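Local atomic coordinates of diol-dehydratase (Roseburia inulinivorans, PDB entry 5I2A), a protein that dehydrates 1,2-propanediol without vitamin B12, acting as a diol dehydratase of the glycyl radical enzyme family. Residues 89-94 against 131-136; 160-165 against 279-284; 139-144 against 512-517; 40-45 against 125-130. All coordinates share one frame; numbering follows the deposited sequence. Where two conformers were deposited one is given.

Contacts 4, 1 and 2 lead inward to the bound ethanediol, which probably marks the substrate pocket, with contact 3 to one side. The centre of contact 4 is about 30 Å from the centre of the chain, and that of contact 2 about 11 Å. Contact 1 touches every other contact: Glu94 OE2 meets Lys129 NZ of contact 4 in a 2.7 Å salt bridge, Ser92 OG probably bonds Tyr161 O of contact 2 at 2.7 Å, and Thr133 O packs on Ala517 CB of contact 3. Phe160 joins contacts 2 and 3 by packing on Met141 and Ile514. Only contact 2 holds the bound ethanediol, whereas contacts 1, 3 and 4 all border the second subunit.

Contact 1 (89-94 against 131-136); sequences PEFSYE and KTTSEL
Thr132 meets the turn at Pro89–Phe91 from the N-cap position of helix 133-139, and the contact is a helix start completed by the loop 89-94. CB of Thr132 lies 3.2 Å from Phe91 O, facing the carbonyl that serves the helix. From there the two branches part. The methyl CG2 approaches Pro89 O at 3.3 Å and meets the edge of the Tyr93 ring near its plane. OG1, set between the backbone N and the carbonyl carbon (chi1 62°), turns to its own helix: it accepts the capping bond from Glu135 N and donates to the anti lone pair of Glu135 OE2, 2.7 Å away. A threonine suits the place because one branch caps while the other packs.

Two further N-H groups of the first helical turn, which have no earlier turn to supply acceptors, find them on the loop. Thr133 N donates to Glu90 O, and Ser134 N donates to Phe91 O with an N-H...O angle of 151°. Phe91 O is gripped twice, since Ser134 OG also donates to it at 2.8 Å; serine is short enough to bond beside its own N-H. Thr133 runs alongside Phe91, with OG1 in the plane of the ring at its edge, 3.3 Å from CD1. One face of that ring carries CG of Glu90, whose carboxylate reaches away to a salt bridge with Arg33. Beside the Thr133 bond, a water donates to Glu90 O at 2.7 Å and to Lys131 O at 2.8 Å.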
loop_
_atom_site.group_PDB
_atom_site.type_symbol
_atom_site.label_atom_id
_atom_site.label_comp_id
_atom_site.label_asym_id
_atom_site.label_seq_id
_atom_site.Cartn_x
_atom_site.Cartn_y
_atom_site.Cartn_z
ATOM N N PRO A 89 -5.969 -19.130 -5.890
ATOM C CA PRO A 89 -4.562 -19.126 -5.480
ATOM C C PRO A 89 -4.068 -17.755 -5.016
ATOM O O PRO A 89 -3.007 -17.694 -4.400
ATOM C CB PRO A 89 -3.821 -19.560 -6.755
ATOM C CG PRO A 89 -4.702 -19.120 -7.864
ATOM C CD PRO A 89 -6.117 -19.348 -7.339
ATOM N N GLU A 90 -4.808 -16.686 -5.301
ATOM C CA GLU A 90 -4.413 -15.354 -4.832
ATOM C C GLU A 90 -4.405 -15.301 -3.295
ATOM O O GLU A 90 -3.721 -14.474 -2.702
ATOM C CB GLU A 90 -5.334 -14.262 -5.401
ATOM C CG GLU A 90 -6.781 -14.288 -4.901
ATOM C CD GLU A 90 -7.738 -15.029 -5.844
ATOM O OE1 GLU A 90 -8.883 -14.572 -6.024
ATOM O OE2 GLU A 90 -7.343 -16.070 -6.399
ATOM N N PHE A 91 -5.163 -16.186 -2.655
ATOM C CA PHE A 91 -5.196 -16.220 -1.191
ATOM C C PHE A 91 -4.258 -17.297 -0.661
ATOM O O PHE A 91 -3.405 -17.008 0.161
ATOM C CB PHE A 91 -6.623 -16.437 -0.675
ATOM C CG PHE A 91 -7.596 -15.394 -1.159
ATOM C CD1 PHE A 91 -7.469 -14.073 -0.762
ATOM C CD2 PHE A 91 -8.617 -15.730 -2.037
ATOM C CE1 PHE A 91 -8.349 -13.091 -1.231
ATOM C CE2 PHE A 91 -9.504 -14.767 -2.502
ATOM C CZ PHE A 91 -9.376 -13.451 -2.103
ATOM N N SER A 92 -4.414 -18.526 -1.147
ATOM C CA SER A 92 -3.518 -19.627 -0.795
ATOM C C SER A 92 -3.734 -20.797 -1.747
ATOM O O SER A 92 -4.771 -20.878 -2.404
ATOM C CB SER A 92 -3.737 -20.092 0.642
ATOM O OG SER A 92 -4.987 -20.748 0.764
ATOM N N TYR A 93 -2.756 -21.698 -1.818
ATOM C CA TYR A 93 -2.895 -22.886 -2.660
ATOM C C TYR A 93 -2.058 -24.073 -2.187
ATOM O O TYR A 93 -2.325 -25.197 -2.589
ATOM C CB TYR A 93 -2.517 -22.565 -4.101
ATOM C CG TYR A 93 -1.052 -22.257 -4.252
ATOM C CD1 TYR A 93 -0.124 -23.279 -4.447
ATOM C CD2 TYR A 93 -0.589 -20.946 -4.180
ATOM C CE1 TYR A 93 1.236 -23.008 -4.570
ATOM C CE2 TYR A 93 0.775 -20.660 -4.306
ATOM C CZ TYR A 93 1.674 -21.694 -4.500
ATOM O OH TYR A 93 3.012 -21.432 -4.622
ATOM N N GLU A 94 -1.022 -23.829 -1.384
ATOM C CA GLU A 94 -0.149 -24.921 -0.990
ATOM C C GLU A 94 -0.930 -26.017 -0.261
ATOM O O GLU A 94 -0.618 -27.187 -0.428
ATOM C CB GLU A 94 1.021 -24.423 -0.128
ATOM C CG GLU A 94 2.107 -23.750 -0.972
ATOM C CD GLU A 94 3.292 -23.232 -0.172
ATOM O OE1 GLU A 94 3.358 -23.466 1.048
ATOM O OE2 GLU A 94 4.167 -22.585 -0.778
ATOM N N LYS A 131 3.206 -14.493 -3.667
ATOM C CA LYS A 131 2.291 -13.414 -4.029
ATOM C C LYS A 131 0.934 -13.503 -3.330
ATOM O O LYS A 131 0.024 -12.735 -3.650
ATOM C CB LYS A 131 2.047 -13.390 -5.549
ATOM C CG LYS A 131 3.288 -13.233 -6.430
ATOM C CD LYS A 131 2.881 -13.076 -7.909
ATOM C CE LYS A 131 4.077 -12.857 -8.813
ATOM N NZ LYS A 131 5.023 -14.009 -8.765
ATOM N N THR A 132 0.775 -14.455 -2.414
ATOM C CA THR A 132 -0.539 -14.712 -1.827
ATOM C C THR A 132 -0.814 -13.784 -0.641
ATOM O O THR A 132 0.121 -13.292 0.001
ATOM C CB THR A 132 -0.666 -16.170 -1.345
ATOM O OG1 THR A 132 0.302 -16.403 -0.318
ATOM C CG2 THR A 132 -0.429 -17.153 -2.481
ATOM N N THR A 133 -2.090 -13.569 -0.333
ATOM C CA THR A 133 -2.431 -12.831 0.870
ATOM C C THR A 133 -1.946 -13.591 2.087
ATOM O O THR A 133 -1.456 -12.989 3.036
ATOM C CB THR A 133 -3.950 -12.569 0.998
ATOM O OG1 THR A 133 -4.672 -13.809 0.965
ATOM C CG2 THR A 133 -4.426 -11.655 -0.120
ATOM N N SER A 134 -2.060 -14.921 2.053
ATOM C CA SER A 134 -1.750 -15.712 3.233
ATOM C C SER A 134 -0.280 -15.554 3.637
ATOM O O SER A 134 0.027 -15.468 4.819
ATOM C CB SER A 134 -2.092 -17.195 3.019
ATOM O OG SER A 134 -1.366 -17.755 1.951
ATOM N N GLU A 135 0.615 -15.486 2.656
ATOM C CA GLU A 135 2.042 -15.316 2.953
ATOM C C GLU A 135 2.355 -13.928 3.525
ATOM O O GLU A 135 3.119 -13.810 4.473
ATOM C CB GLU A 135 2.888 -15.565 1.700
ATOM C CG GLU A 135 3.001 -17.036 1.320
ATOM C CD GLU A 135 3.547 -17.233 -0.089
ATOM O OE1 GLU A 135 4.747 -17.521 -0.227
ATOM O OE2 GLU A 135 2.784 -17.065 -1.055
ATOM N N LEU A 136 1.773 -12.883 2.950
ATOM C CA LEU A 136 1.952 -11.545 3.509
ATOM C C LEU A 136 1.366 -11.458 4.922
ATOM O O LEU A 136 1.978 -10.886 5.814
ATOM C CB LEU A 136 1.319 -10.486 2.601
ATOM C CG LEU A 136 1.478 -9.037 3.065
ATOM C CD1 LEU A 136 2.963 -8.692 3.225
ATOM C CD2 LEU A 136 0.805 -8.063 2.088
HETATM O O HOH W 1 -2.752 -12.164 -3.667
HETATM O O HOH W 2 2.324 -19.937 -1.423
#

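Contact 2 (160-165 against 279-284); sequences FYNGVG and ESSGHS. With EDO (1,2-ethanediol), chain C.
Ser281 OG takes part in two bonds, as donor to Asn162 OD1 at 2.6 Å and as acceptor from Gly163 N at 3.0 Å. The second bond is nearly straight, 164° at the hydrogen, whereas the hydroxyl reaches Asn162 OD1 from 49° above the plane of the amide carbonyl. An alanine at Ser281 would probably leave Asn162 OD1 and Gly163 N without their shared mate and the amide more free to turn.

Beyond these bonds the chains cross through glycines, leading into the short parallel pair of strands 165-167 and 283-285. The CA atoms of Gly163 and Gly282 come within 3.8 Å, and a side chain on either would run into the opposite segment. A side chain at Gly165, whose positive phi favours glycine, would strike His283 O and the backbone of Gly282. Ser280 shapes the approach with an ST turn, its OG accepting from Gly282 N, and a water links that OG to Val164 N. A second water accepts from His283 N and lies 2.8 Å from Val164 O.

The 279-284 segment then reaches the bound 1,2-ethanediol. His283 NE2 donates to its O2 at 2.8 Å, and Ser284 OG to its O1; His166, Asp452 and Glu440 also bond it. Ethanediol probably came from the crystallisation liquor, yet two neighbouring hydroxyls held by separate polar groups are consistent with how 1,2-propanediol would be recognised.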
loop_
_atom_site.group_PDB
_atom_site.type_symbol
_atom_site.label_atom_id
_atom_site.label_comp_id
_atom_site.label_asym_id
_atom_site.label_seq_id
_atom_site.Cartn_x
_atom_site.Cartn_y
_atom_site.Cartn_z
ATOM N N PHE A 160 -7.545 -16.216 6.263
ATOM C CA PHE A 160 -6.141 -16.512 5.983
ATOM C C PHE A 160 -6.026 -17.304 4.680
ATOM O O PHE A 160 -5.279 -16.926 3.792
ATOM C CB PHE A 160 -5.500 -17.294 7.137
ATOM C CG PHE A 160 -4.040 -17.679 6.898
ATOM C CD1 PHE A 160 -3.013 -16.771 7.147
ATOM C CD2 PHE A 160 -3.705 -18.952 6.457
ATOM C CE1 PHE A 160 -1.677 -17.120 6.944
ATOM C CE2 PHE A 160 -2.369 -19.309 6.249
ATOM C CZ PHE A 160 -1.353 -18.388 6.492
ATOM N N TYR A 161 -6.792 -18.392 4.567
ATOM C CA TYR A 161 -6.700 -19.279 3.401
ATOM C C TYR A 161 -7.525 -18.847 2.187
ATOM O O TYR A 161 -7.258 -19.277 1.060
ATOM C CB TYR A 161 -7.131 -20.696 3.777
ATOM C CG TYR A 161 -6.228 -21.393 4.752
ATOM C CD1 TYR A 161 -4.959 -21.819 4.378
ATOM C CD2 TYR A 161 -6.652 -21.643 6.044
ATOM C CE1 TYR A 161 -4.131 -22.468 5.281
ATOM C CE2 TYR A 161 -5.850 -22.299 6.946
ATOM C CZ TYR A 161 -4.590 -22.714 6.565
ATOM O OH TYR A 161 -3.810 -23.357 7.488
ATOM N N ASN A 162 -8.548 -18.027 2.416
ATOM C CA ASN A 162 -9.453 -17.657 1.344
ATOM C C ASN A 162 -10.041 -16.255 1.579
ATOM O O ASN A 162 -9.654 -15.577 2.525
ATOM C CB ASN A 162 -10.545 -18.745 1.190
ATOM C CG ASN A 162 -10.259 -19.707 0.020
ATOM O OD1 ASN A 162 -9.879 -19.282 -1.066
ATOM N ND2 ASN A 162 -10.455 -20.988 0.243
ATOM N N GLY A 163 -10.947 -15.820 0.705
ATOM C CA GLY A 163 -11.467 -14.464 0.731
ATOM C C GLY A 163 -12.306 -14.113 1.958
ATOM O O GLY A 163 -12.608 -14.969 2.797
ATOM N N VAL A 164 -12.708 -12.852 2.046
ATOM C CA VAL A 164 -13.417 -12.380 3.228
ATOM C C VAL A 164 -14.924 -12.635 3.073
ATOM O O VAL A 164 -15.461 -13.551 3.678
ATOM C CB VAL A 164 -13.146 -10.882 3.498
ATOM C CG1 VAL A 164 -13.936 -10.408 4.714
ATOM C CG2 VAL A 164 -11.646 -10.655 3.751
ATOM N N GLY A 165 -15.591 -11.846 2.238
ATOM C CA GLY A 165 -17.021 -12.007 2.052
ATOM C C GLY A 165 -17.783 -11.443 3.242
ATOM O O GLY A 165 -17.502 -10.327 3.658
ATOM N N GLU A 279 -15.380 -13.359 -7.969
ATOM C CA GLU A 279 -14.426 -12.292 -7.674
ATOM C C GLU A 279 -13.569 -12.655 -6.472
ATOM O O GLU A 279 -12.367 -12.454 -6.487
ATOM C CB GLU A 279 -15.127 -10.945 -7.410
ATOM C CG GLU A 279 -14.108 -9.803 -7.262
ATOM C CD GLU A 279 -14.718 -8.452 -6.893
ATOM O OE1 GLU A 279 -15.742 -8.421 -6.174
ATOM O OE2 GLU A 279 -14.156 -7.427 -7.348
ATOM N N SER A 280 -14.207 -13.206 -5.442
ATOM C CA SER A 280 -13.514 -13.648 -4.240
ATOM C C SER A 280 -14.147 -14.919 -3.680
ATOM O O SER A 280 -15.338 -15.143 -3.856
ATOM C CB SER A 280 -13.535 -12.546 -3.174
ATOM O OG SER A 280 -13.034 -13.033 -1.953
ATOM N N SER A 281 -13.357 -15.727 -2.986
ATOM C CA SER A 281 -13.860 -16.949 -2.345
ATOM C C SER A 281 -14.442 -16.724 -0.948
ATOM O O SER A 281 -14.786 -17.687 -0.266
ATOM C CB SER A 281 -12.746 -17.998 -2.254
ATOM O OG SER A 281 -11.576 -17.433 -1.699
ATOM N N GLY A 282 -14.534 -15.472 -0.514
ATOM C CA GLY A 282 -15.199 -15.174 0.746
ATOM C C GLY A 282 -16.602 -15.780 0.737
ATOM O O GLY A 282 -17.322 -15.658 -0.254
ATOM N N HIS A 283 -16.979 -16.493 1.792
ATOM C CA HIS A 283 -18.348 -16.995 1.847
ATOM C C HIS A 283 -19.210 -16.072 2.725
ATOM O O HIS A 283 -18.841 -14.919 2.965
ATOM C CB HIS A 283 -18.393 -18.468 2.307
ATOM C CG HIS A 283 -17.855 -18.712 3.687
ATOM N ND1 HIS A 283 -16.761 -19.522 3.930
ATOM C CD2 HIS A 283 -18.290 -18.296 4.900
ATOM C CE1 HIS A 283 -16.541 -19.578 5.230
ATOM N NE2 HIS A 283 -17.452 -18.841 5.841
ATOM N N SER A 284 -20.371 -16.562 3.149
ATOM C CA SER A 284 -21.389 -15.738 3.813
ATOM C C SER A 284 -21.772 -14.495 3.002
ATOM O O SER A 284 -22.090 -13.444 3.560
ATOM C CB SER A 284 -20.931 -15.334 5.214
ATOM O OG SER A 284 -20.803 -16.484 6.013
HETATM C C1 EDO C . -20.423 -17.521 9.560
HETATM O O1 EDO C . -20.678 -16.310 8.851
HETATM C C2 EDO C . -19.625 -18.440 8.629
HETATM O O2 EDO C . -18.293 -17.942 8.391
HETATM O O HOH W 3 -12.299 -11.181 -0.147
HETATM O O HOH W 4 -15.152 -16.340 4.066
#

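Contact 3 (139-144 against 512-517); sequences SYMAPE and NAIDYA
Tyr140 and Met141 pack against Ala513, Ile514 and Tyr516 where the turn between helices 133-139 and 143-150 lies on the long helix 489-521. Aliphatic contacts come first. The methyl of Ala513 touches CB of Tyr140 at 3.7 Å and CG of Met141 at 3.6 Å. Such a small residue fits here because the backbones are close, the CA atoms of Tyr140 and Ala513 being 5.1 Å apart. Met141 stretches out beyond CG (chi2 180°), and this carries its methyl CE past the alanine to CG1 of Ile514, 3.6 Å away. An unbranched, flexible chain is well matched to that span.

The aromatic contact lies on the other flank of Ala513. The ring of Tyr516 turns its edge to the face of Tyr140 in an edge-to-face pair, with centroids 5.9 Å apart and planes at 52°. CB of Tyr516 also rests 4.0 Å from CD2 of Tyr140.

Polar bonds are made with other parts. Asn509, on the long helix, accepts from Ala142 N through OD1, while Tyr516 OH bonds Ala198 O of the second subunit, and the backbone carbonyl of Tyr140 bonds Ser201 OG of the same subunit. No hydrogen bond crosses between the two segments, so their direct hold is apolar and aromatic, while the hydroxyl of one tyrosine and the main-chain carbonyl of the other tie the junction to the second subunit.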
loop_
_atom_site.group_PDB
_atom_site.type_symbol
_atom_site.label_atom_id
_atom_site.label_comp_id
_atom_site.label_asym_id
_atom_site.label_seq_id
_atom_site.Cartn_x
_atom_site.Cartn_y
_atom_site.Cartn_z
ATOM N N SER A 139 3.770 -12.949 7.515
ATOM C CA SER A 139 4.907 -12.082 7.808
ATOM C C SER A 139 4.513 -10.930 8.729
ATOM O O SER A 139 5.348 -10.390 9.434
ATOM C CB SER A 139 5.515 -11.531 6.512
ATOM O OG SER A 139 5.916 -12.584 5.657
ATOM N N TYR A 140 3.234 -10.568 8.734
ATOM C CA TYR A 140 2.777 -9.456 9.566
ATOM C C TYR A 140 2.353 -9.877 10.986
ATOM O O TYR A 140 1.965 -9.034 11.782
ATOM C CB TYR A 140 1.613 -8.730 8.889
ATOM C CG TYR A 140 1.996 -7.596 7.962
ATOM C CD1 TYR A 140 2.994 -6.675 8.304
ATOM C CD2 TYR A 140 1.326 -7.420 6.758
ATOM C CE1 TYR A 140 3.306 -5.618 7.452
ATOM C CE2 TYR A 140 1.639 -6.384 5.906
ATOM C CZ TYR A 140 2.617 -5.484 6.248
ATOM O OH TYR A 140 2.877 -4.451 5.371
ATOM N N MET A 141 2.416 -11.170 11.294
ATOM C CA MET A 141 2.008 -11.655 12.610
ATOM C C MET A 141 3.172 -11.700 13.603
ATOM O O MET A 141 4.248 -12.147 13.256
ATOM C CB MET A 141 1.391 -13.050 12.499
ATOM C CG MET A 141 0.146 -13.097 11.653
ATOM S SD MET A 141 -0.556 -14.742 11.536
ATOM C CE MET A 141 -1.873 -14.446 10.355
ATOM N N ALA A 142 2.941 -11.260 14.837
ATOM C CA ALA A 142 3.966 -11.347 15.873
ATOM C C ALA A 142 4.348 -12.798 16.185
ATOM O O ALA A 142 3.536 -13.706 16.004
ATOM C CB ALA A 142 3.502 -10.647 17.128
ATOM N N PRO A 143 5.604 -13.023 16.623
ATOM C CA PRO A 143 6.009 -14.380 17.012
ATOM C C PRO A 143 5.114 -14.953 18.113
ATOM O O PRO A 143 4.812 -16.135 18.081
ATOM C CB PRO A 143 7.443 -14.193 17.519
ATOM C CG PRO A 143 7.929 -12.947 16.852
ATOM C CD PRO A 143 6.713 -12.060 16.738
ATOM N N GLU A 144 4.699 -14.118 19.060
ATOM C CA GLU A 144 3.838 -14.571 20.146
ATOM C C GLU A 144 2.475 -15.022 19.600
ATOM O O GLU A 144 1.878 -15.960 20.106
ATOM C CB GLU A 144 3.662 -13.469 21.202
ATOM C CG GLU A 144 4.928 -13.178 22.033
ATOM C CD GLU A 144 5.932 -12.259 21.334
ATOM O OE1 GLU A 144 5.787 -11.970 20.131
ATOM O OE2 GLU A 144 6.874 -11.806 22.004
ATOM N N ASN A 512 -5.736 -8.527 12.439
ATOM C CA ASN A 512 -5.258 -7.259 11.895
ATOM C C ASN A 512 -4.159 -7.501 10.849
ATOM O O ASN A 512 -4.106 -6.824 9.834
ATOM C CB ASN A 512 -4.755 -6.326 13.013
ATOM C CG ASN A 512 -5.905 -5.706 13.821
ATOM O OD1 ASN A 512 -7.074 -5.859 13.470
ATOM N ND2 ASN A 512 -5.566 -4.983 14.881
ATOM N N ALA A 513 -3.298 -8.480 11.098
ATOM C CA ALA A 513 -2.280 -8.856 10.114
ATOM C C ALA A 513 -2.911 -9.335 8.799
ATOM O O ALA A 513 -2.495 -8.935 7.718
ATOM C CB ALA A 513 -1.356 -9.940 10.686
ATOM N N ILE A 514 -3.924 -10.188 8.902
ATOM C CA ILE A 514 -4.620 -10.681 7.718
ATOM C C ILE A 514 -5.373 -9.531 7.017
ATOM O O ILE A 514 -5.445 -9.485 5.801
ATOM C CB ILE A 514 -5.570 -11.835 8.103
ATOM C CG1 ILE A 514 -4.741 -13.012 8.630
ATOM C CG2 ILE A 514 -6.447 -12.278 6.912
ATOM C CD1 ILE A 514 -5.552 -14.077 9.388
ATOM N N ASP A 515 -5.884 -8.596 7.809
ATOM C CA ASP A 515 -6.564 -7.394 7.320
ATOM C C ASP A 515 -5.640 -6.580 6.410
ATOM O O ASP A 515 -6.020 -6.215 5.299
ATOM C CB ASP A 515 -7.043 -6.551 8.519
ATOM C CG ASP A 515 -8.355 -5.793 8.250
ATOM O OD1 ASP A 515 -8.652 -5.424 7.093
ATOM O OD2 ASP A 515 -9.083 -5.543 9.234
ATOM N N TYR A 516 -4.416 -6.325 6.878
ATOM C CA TYR A 516 -3.422 -5.632 6.062
ATOM C C TYR A 516 -3.174 -6.388 4.780
ATOM O O TYR A 516 -3.086 -5.779 3.731
ATOM C CB TYR A 516 -2.091 -5.432 6.818
ATOM C CG TYR A 516 -2.162 -4.251 7.746
ATOM C CD1 TYR A 516 -2.346 -2.959 7.239
ATOM C CD2 TYR A 516 -2.103 -4.419 9.120
ATOM C CE1 TYR A 516 -2.451 -1.862 8.083
ATOM C CE2 TYR A 516 -2.207 -3.332 9.975
ATOM C CZ TYR A 516 -2.377 -2.058 9.452
ATOM O OH TYR A 516 -2.472 -0.989 10.304
ATOM N N ALA A 517 -3.087 -7.715 4.861
ATOM C CA ALA A 517 -2.815 -8.495 3.656
ATOM C C ALA A 517 -3.927 -8.319 2.608
ATOM O O ALA A 517 -3.632 -8.091 1.433
ATOM C CB ALA A 517 -2.615 -9.980 3.997
#

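Contact 4 (40-45 against 125-130); sequences SFKATE and DAYWKG
Tyr127 reaches from the loop 125-130 to the end of helix 32-43, fitting between Phe41, Lys42 and Glu45. Its CG stands anti to the backbone N (chi1 180°), which sends the ring toward that helix. CE2 meets CB of Phe41 at 3.7 Å, and CE1 lies 3.6 Å from CG of Lys42, whose extended chain slides past the ring in the opposite direction. Glu45, likewise extended beyond CG, comes tip to tip: Tyr127 OH donates to the anti lone pair of Glu45 OE2 at 2.9 Å. Carboxylate and ring are nearly coplanar, 14° apart, with the oxygen in the ring plane at its edge. Arg52 of helix 49-63 also touches Glu45 and bonds Tyr127 OH weakly, and Lys129 of the second subunit packs on Glu45.

Trp128 adds an edge-to-face pair. Its CH2 corner stands 3.5 Å above the centre of the Phe41 ring, with the two planes at 57°. The indole NE1 is bonded to Thr38 OG1, one turn earlier on helix 32-43, which would restrain the ring's rotation. CD2 of Tyr127 covers the border of one indole face.

A phenylalanine in place of Tyr127 would keep the ring but is likely to cost Glu45 OE2 this hydroxyl donor and leave the carboxylate freer to turn. Tyrosine suits the site because its apolar ring joins a packed aromatic cluster while the bond to the carboxylate helps set where its OH points.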
loop_
_atom_site.group_PDB
_atom_site.type_symbol
_atom_site.label_atom_id
_atom_site.label_comp_id
_atom_site.label_asym_id
_atom_site.label_seq_id
_atom_site.Cartn_x
_atom_site.Cartn_y
_atom_site.Cartn_z
ATOM N N SER A 40 -4.069 -13.364 -16.515
ATOM C CA SER A 40 -4.283 -11.927 -16.444
ATOM C C SER A 40 -3.175 -11.212 -15.661
ATOM O O SER A 40 -2.636 -10.210 -16.118
ATOM C CB SER A 40 -5.636 -11.616 -15.819
ATOM O OG SER A 40 -5.877 -10.222 -15.815
ATOM N N PHE A 41 -2.843 -11.723 -14.484
ATOM C CA PHE A 41 -1.811 -11.090 -13.658
ATOM C C PHE A 41 -0.446 -11.019 -14.373
ATOM O O PHE A 41 0.262 -10.019 -14.264
ATOM C CB PHE A 41 -1.683 -11.819 -12.318
ATOM C CG PHE A 41 -2.437 -11.139 -11.201
ATOM C CD1 PHE A 41 -3.821 -11.109 -11.204
ATOM C CD2 PHE A 41 -1.758 -10.514 -10.166
ATOM C CE1 PHE A 41 -4.518 -10.466 -10.180
ATOM C CE2 PHE A 41 -2.440 -9.877 -9.145
ATOM C CZ PHE A 41 -3.823 -9.849 -9.154
ATOM N N LYS A 42 -0.097 -12.062 -15.118
ATOM C CA LYS A 42 1.126 -12.030 -15.918
ATOM C C LYS A 42 1.090 -10.889 -16.932
ATOM O O LYS A 42 2.119 -10.325 -17.247
ATOM C CB LYS A 42 1.349 -13.363 -16.640
ATOM C CG LYS A 42 1.784 -14.514 -15.736
ATOM C CD LYS A 42 1.918 -15.826 -16.540
ATOM C CE LYS A 42 2.480 -16.947 -15.681
ATOM N NZ LYS A 42 2.393 -18.290 -16.329
ATOM N N ALA A 43 -0.092 -10.545 -17.435
ATOM C CA ALA A 43 -0.207 -9.466 -18.415
ATOM C C ALA A 43 -0.280 -8.061 -17.810
ATOM O O ALA A 43 -0.185 -7.076 -18.530
ATOM C CB ALA A 43 -1.428 -9.692 -19.307
ATOM N N THR A 44 -0.461 -7.955 -16.503
ATOM C CA THR A 44 -0.651 -6.637 -15.910
ATOM C C THR A 44 0.414 -6.257 -14.878
ATOM O O THR A 44 0.218 -5.313 -14.128
ATOM C CB THR A 44 -2.030 -6.531 -15.222
ATOM O OG1 THR A 44 -2.113 -7.508 -14.186
ATOM C CG2 THR A 44 -3.168 -6.727 -16.228
ATOM N N GLU A 45 1.508 -7.009 -14.819
ATOM C CA GLU A 45 2.590 -6.718 -13.876
ATOM C C GLU A 45 3.031 -5.278 -14.044
ATOM O O GLU A 45 3.172 -4.796 -15.164
ATOM C CB GLU A 45 3.774 -7.675 -14.080
ATOM C CG GLU A 45 3.469 -9.085 -13.586
ATOM C CD GLU A 45 4.569 -10.087 -13.864
ATOM O OE1 GLU A 45 5.565 -9.747 -14.539
ATOM O OE2 GLU A 45 4.442 -11.225 -13.382
ATOM N N ASP A 125 -0.538 -22.449 -10.228
ATOM C CA ASP A 125 -0.219 -22.045 -8.861
ATOM C C ASP A 125 1.212 -21.509 -8.717
ATOM O O ASP A 125 1.479 -20.667 -7.860
ATOM C CB ASP A 125 -0.373 -23.208 -7.882
ATOM C CG ASP A 125 -1.817 -23.646 -7.668
ATOM O OD1 ASP A 125 -2.761 -22.924 -8.023
ATOM O OD2 ASP A 125 -1.990 -24.747 -7.120
ATOM N N ALA A 126 2.134 -22.030 -9.526
ATOM C CA ALA A 126 3.543 -21.698 -9.369
ATOM C C ALA A 126 3.759 -20.192 -9.431
ATOM O O ALA A 126 4.633 -19.662 -8.770
ATOM C CB ALA A 126 4.389 -22.404 -10.432
ATOM N N TYR A 127 2.942 -19.518 -10.223
ATOM C CA TYR A 127 2.994 -18.075 -10.338
ATOM C C TYR A 127 2.732 -17.349 -9.012
ATOM O O TYR A 127 3.274 -16.271 -8.777
ATOM C CB TYR A 127 1.978 -17.591 -11.373
ATOM C CG TYR A 127 1.996 -16.086 -11.527
ATOM C CD1 TYR A 127 3.010 -15.454 -12.241
ATOM C CD2 TYR A 127 1.025 -15.300 -10.932
ATOM C CE1 TYR A 127 3.041 -14.078 -12.373
ATOM C CE2 TYR A 127 1.048 -13.935 -11.048
ATOM C CZ TYR A 127 2.054 -13.329 -11.778
ATOM O OH TYR A 127 2.055 -11.973 -11.903
ATOM N N TRP A 128 1.892 -17.942 -8.165
ATOM C CA TRP A 128 1.392 -17.266 -6.971
ATOM C C TRP A 128 2.299 -17.446 -5.769
ATOM O O TRP A 128 2.084 -16.827 -4.732
ATOM C CB TRP A 128 -0.047 -17.733 -6.662
ATOM C CG TRP A 128 -0.943 -17.171 -7.708
ATOM C CD1 TRP A 128 -1.337 -17.782 -8.868
ATOM C CD2 TRP A 128 -1.481 -15.843 -7.749
ATOM N NE1 TRP A 128 -2.100 -16.924 -9.611
ATOM C CE2 TRP A 128 -2.203 -15.725 -8.948
ATOM C CE3 TRP A 128 -1.428 -14.745 -6.880
ATOM C CZ2 TRP A 128 -2.870 -14.560 -9.303
ATOM C CZ3 TRP A 128 -2.091 -13.593 -7.231
ATOM C CH2 TRP A 128 -2.807 -13.508 -8.436
ATOM N N LYS A 129 3.328 -18.275 -5.920
ATOM C CA LYS A 129 4.326 -18.436 -4.868
ATOM C C LYS A 129 4.925 -17.074 -4.529
ATOM O O LYS A 129 5.391 -16.371 -5.403
ATOM C CB LYS A 129 5.422 -19.408 -5.299
ATOM C CG LYS A 129 6.516 -19.606 -4.267
ATOM C CD LYS A 129 5.958 -20.231 -3.005
ATOM C CE LYS A 129 7.081 -20.650 -2.052
ATOM N NZ LYS A 129 6.548 -21.320 -0.831
ATOM N N GLY A 130 4.879 -16.695 -3.259
ATOM C CA GLY A 130 5.345 -15.381 -2.859
ATOM C C GLY A 130 4.433 -14.218 -3.236
ATOM O O GLY A 130 4.839 -13.069 -3.130
#